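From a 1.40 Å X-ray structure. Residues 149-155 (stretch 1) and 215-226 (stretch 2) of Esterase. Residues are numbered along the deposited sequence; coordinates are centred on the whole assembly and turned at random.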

# COMPACT_ATOMS: atom_id res chain seq x y z
N LEU A 149 20.19 16.78 8.04
CA LEU A 149 20.44 17.15 6.64
C LEU A 149 19.60 18.37 6.30
O LEU A 149 18.37 18.31 6.36
N SER A 150 20.26 19.49 6.00
CA SER A 150 19.57 20.73 5.68
C SER A 150 18.51 21.04 6.72
O SER A 150 17.34 21.30 6.39
N GLY A 151 18.92 21.02 7.98
CA GLY A 151 17.97 21.09 9.08
C GLY A 151 17.44 22.48 9.37
O GLY A 151 18.13 23.48 9.15
N ALA A 152 16.21 22.53 9.87
CA ALA A 152 15.64 23.77 10.38
C ALA A 152 16.09 23.90 11.84
O ALA A 152 15.33 23.63 12.77
N LEU A 153 17.35 24.26 12.02
CA LEU A 153 18.00 24.09 13.32
C LEU A 153 17.82 25.26 14.29
O LEU A 153 18.22 25.14 15.45
N ASP A 154 17.23 26.35 13.82
CA ASP A 154 16.87 27.47 14.69
C ASP A 154 15.37 27.70 14.61
O ASP A 154 14.87 28.25 13.62
N ILE A 155 14.65 27.28 15.64
CA ILE A 155 13.19 27.42 15.65
C ILE A 155 12.69 28.69 16.34
O ILE A 155 11.48 28.87 16.53
N GLU A 215 23.09 26.80 -1.01
CA GLU A 215 22.04 27.66 -1.56
C GLU A 215 20.68 27.44 -0.92
O GLU A 215 19.68 28.01 -1.35
N ASP A 216 20.64 26.61 0.12
CA ASP A 216 19.41 26.34 0.85
C ASP A 216 18.99 27.60 1.60
O ASP A 216 19.84 28.34 2.10
N PHE A 217 17.69 27.85 1.68
CA PHE A 217 17.20 28.98 2.46
C PHE A 217 17.60 28.85 3.93
O PHE A 217 17.72 29.85 4.63
N LEU A 218 17.83 27.61 4.37
CA LEU A 218 18.21 27.35 5.76
C LEU A 218 19.72 27.38 5.98
O LEU A 218 20.18 27.07 7.09
N TYR A 219 20.48 27.76 4.97
CA TYR A 219 21.94 27.72 5.09
C TYR A 219 22.46 28.61 6.22
O TYR A 219 23.29 28.17 7.02
N GLU A 220 21.97 29.84 6.29
CA GLU A 220 22.44 30.78 7.31
C GLU A 220 22.18 30.25 8.72
O GLU A 220 23.06 30.33 9.59
N ASP A 221 20.98 29.70 8.95
CA ASP A 221 20.65 29.08 10.24
C ASP A 221 21.61 27.94 10.53
O ASP A 221 22.03 27.75 11.68
N ASN A 222 21.94 27.15 9.51
CA ASN A 222 22.89 26.07 9.69
C ASN A 222 24.29 26.54 10.05
O ASN A 222 24.94 25.96 10.92
N VAL A 223 24.75 27.59 9.39
CA VAL A 223 26.06 28.14 9.71
C VAL A 223 26.08 28.66 11.15
O VAL A 223 27.05 28.44 11.89
N ARG A 224 25.00 29.31 11.56
CA ARG A 224 24.93 29.80 12.94
C ARG A 224 24.95 28.66 13.96
O ARG A 224 25.63 28.75 14.99
N PHE A 225 24.24 27.57 13.67
CA PHE A 225 24.25 26.43 14.58
C PHE A 225 25.64 25.78 14.61
O PHE A 225 26.15 25.44 15.68
N ARG A 226 26.24 25.59 13.44
CA ARG A 226 27.58 25.04 13.34
C ARG A 226 28.57 25.84 14.17
O ARG A 226 29.33 25.27 14.97

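The contact between the two stretches is a mixed one, in which an irregular segment lies along the start of a helix and is held by one side-chain-to-backbone hydrogen bond, a salt bridge, three bridging waters and small apolar patches, burying 474 Å² in all. At its centre is Asn222 (chi1 -86°, m), whose CA-to-CB bond points sideways but whose amide reaches the other stretch. Its ND2 donates to Gly151 O at 2.9 Å and also to Leu218 O at 2.9 Å, so one amide group ties the loop to the N-cap residue of its own helix. Water 2 lies 2.7 Å from Asn222 OD1 and accepts from Gly151 N (2.9 Å), bridging the two.

Leu218 (m, t) points toward the loop and lays its CD1 3.6 Å from Ser150 O and 4.2 Å from Ala152 CB. Leu153 (m, t) points toward the helix; its CD1 packs obliquely against the Phe225 ring, 3.6 Å from Phe225 CD2, where Phe225 adopts a t rotamer. The same methyl, Leu153 CD1, lies 3.5 Å from Asn222 OD1.

A charged cluster forms round Asp154. Asp154 (t) directs OD2 to Arg224, accepting from NH2 at 2.8 Å and from NH1 at 3.1 Å in a salt bridge at the edge of the guanidinium. Arg224 NH2 also pairs with Asp221 OD1 at 2.6 Å, and its positive charge offsets the closeness of two carboxylates, Asp154 OD2 and Asp221 OD1 being 4.5 Å apart. Water 3 adds a second link here, donating to Asp221 OD2 (2.7 Å) and accepting from Asp154 N (3.2 Å).

At the other end, Asp216 (t) fastens its own turn through OD1, which accepts from Leu218 N at 2.8 Å. Its OD2 accepts from water 1 at 2.6 Å, and that water accepts from Ser150 OG (m rotamer) at 2.7 Å.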

# COMPACT_ATOMS: atom_id res chain seq x y z
CB LEU A 149 20.09 15.99 5.69
CG LEU A 149 20.88 14.70 5.83
CD1 LEU A 149 20.34 13.85 6.98
CD2 LEU A 149 20.83 13.90 4.54
CB SER A 150 18.93 20.63 4.29
OG SER A 150 19.88 20.16 3.35
CB ALA A 152 14.12 23.74 10.28
CB LEU A 153 19.48 23.75 13.16
CG LEU A 153 19.76 22.50 12.32
CD1 LEU A 153 21.23 22.09 12.37
CD2 LEU A 153 18.86 21.36 12.78
CB ASP A 154 17.64 28.74 14.29
CG ASP A 154 17.49 29.86 15.31
OD1 ASP A 154 16.67 29.73 16.24
OD2 ASP A 154 18.20 30.88 15.17
CB ILE A 155 12.46 26.15 16.20
CG1 ILE A 155 13.06 25.63 17.52
CG2 ILE A 155 12.51 25.03 15.17
CD1 ILE A 155 12.94 26.56 18.72
CB GLU A 215 21.94 27.50 -3.09
CG GLU A 215 23.15 28.01 -3.86
CD GLU A 215 24.36 27.13 -3.68
OE1 GLU A 215 24.27 25.92 -3.99
OE2 GLU A 215 25.41 27.63 -3.22
CB ASP A 216 19.67 25.20 1.85
CG ASP A 216 18.39 24.56 2.37
OD1 ASP A 216 17.53 25.27 2.93
OD2 ASP A 216 18.26 23.32 2.23
CB PHE A 217 15.68 29.16 2.31
CG PHE A 217 14.85 28.07 2.93
CD1 PHE A 217 14.98 26.75 2.51
CD2 PHE A 217 13.91 28.37 3.91
CE1 PHE A 217 14.22 25.75 3.07
CE2 PHE A 217 13.14 27.37 4.47
CZ PHE A 217 13.29 26.06 4.05
CB LEU A 218 17.65 25.99 6.20
CG LEU A 218 16.13 25.91 6.30
CD1 LEU A 218 15.67 24.47 6.48
CD2 LEU A 218 15.64 26.79 7.44
CB TYR A 219 22.62 28.09 3.77
CG TYR A 219 24.13 28.07 3.87
CD1 TYR A 219 24.82 26.88 4.09
CD2 TYR A 219 24.87 29.24 3.77
CE1 TYR A 219 26.19 26.85 4.20
CE2 TYR A 219 26.26 29.22 3.85
CZ TYR A 219 26.91 28.03 4.08
OH TYR A 219 28.28 27.98 4.18
CB GLU A 220 21.82 32.17 7.12
CG GLU A 220 22.34 32.91 5.89
CD GLU A 220 22.02 32.21 4.57
OE1 GLU A 220 20.91 31.62 4.45
OE2 GLU A 220 22.87 32.23 3.66
CB ASP A 221 19.22 28.53 10.24
CG ASP A 221 18.16 29.61 10.35
OD1 ASP A 221 18.50 30.77 10.64
OD2 ASP A 221 16.97 29.28 10.15
CB ASN A 222 22.90 25.15 8.47
CG ASN A 222 21.84 24.07 8.57
OD1 ASN A 222 22.08 23.00 9.12
ND2 ASN A 222 20.64 24.37 8.07
CB VAL A 223 26.47 29.25 8.71
CG1 VAL A 223 27.70 30.01 9.21
CG2 VAL A 223 26.72 28.65 7.33
CB ARG A 224 23.74 30.74 13.12
CG ARG A 224 23.99 32.11 12.47
CD ARG A 224 22.91 33.14 12.80
NE ARG A 224 21.59 32.68 12.41
CZ ARG A 224 20.72 32.17 13.26
NH1 ARG A 224 21.04 32.07 14.54
NH2 ARG A 224 19.54 31.74 12.84
CB PHE A 225 23.16 25.41 14.23
CG PHE A 225 23.14 24.22 15.15
CD1 PHE A 225 22.51 24.29 16.39
CD2 PHE A 225 23.74 23.02 14.78
CE1 PHE A 225 22.50 23.20 17.24
CE2 PHE A 225 23.72 21.93 15.64
CZ PHE A 225 23.10 22.02 16.86
CB ARG A 226 28.04 25.03 11.89
CG ARG A 226 29.44 24.43 11.70
CD ARG A 226 30.08 24.89 10.40
NE ARG A 226 30.40 26.31 10.44
CZ ARG A 226 30.85 27.00 9.40
NH1 ARG A 226 31.00 26.40 8.23
NH2 ARG A 226 31.13 28.29 9.52
O HOH W 1 20.24 21.86 1.28
O HOH W 2 21.59 20.37 8.95
O HOH W 3 15.78 27.01 11.08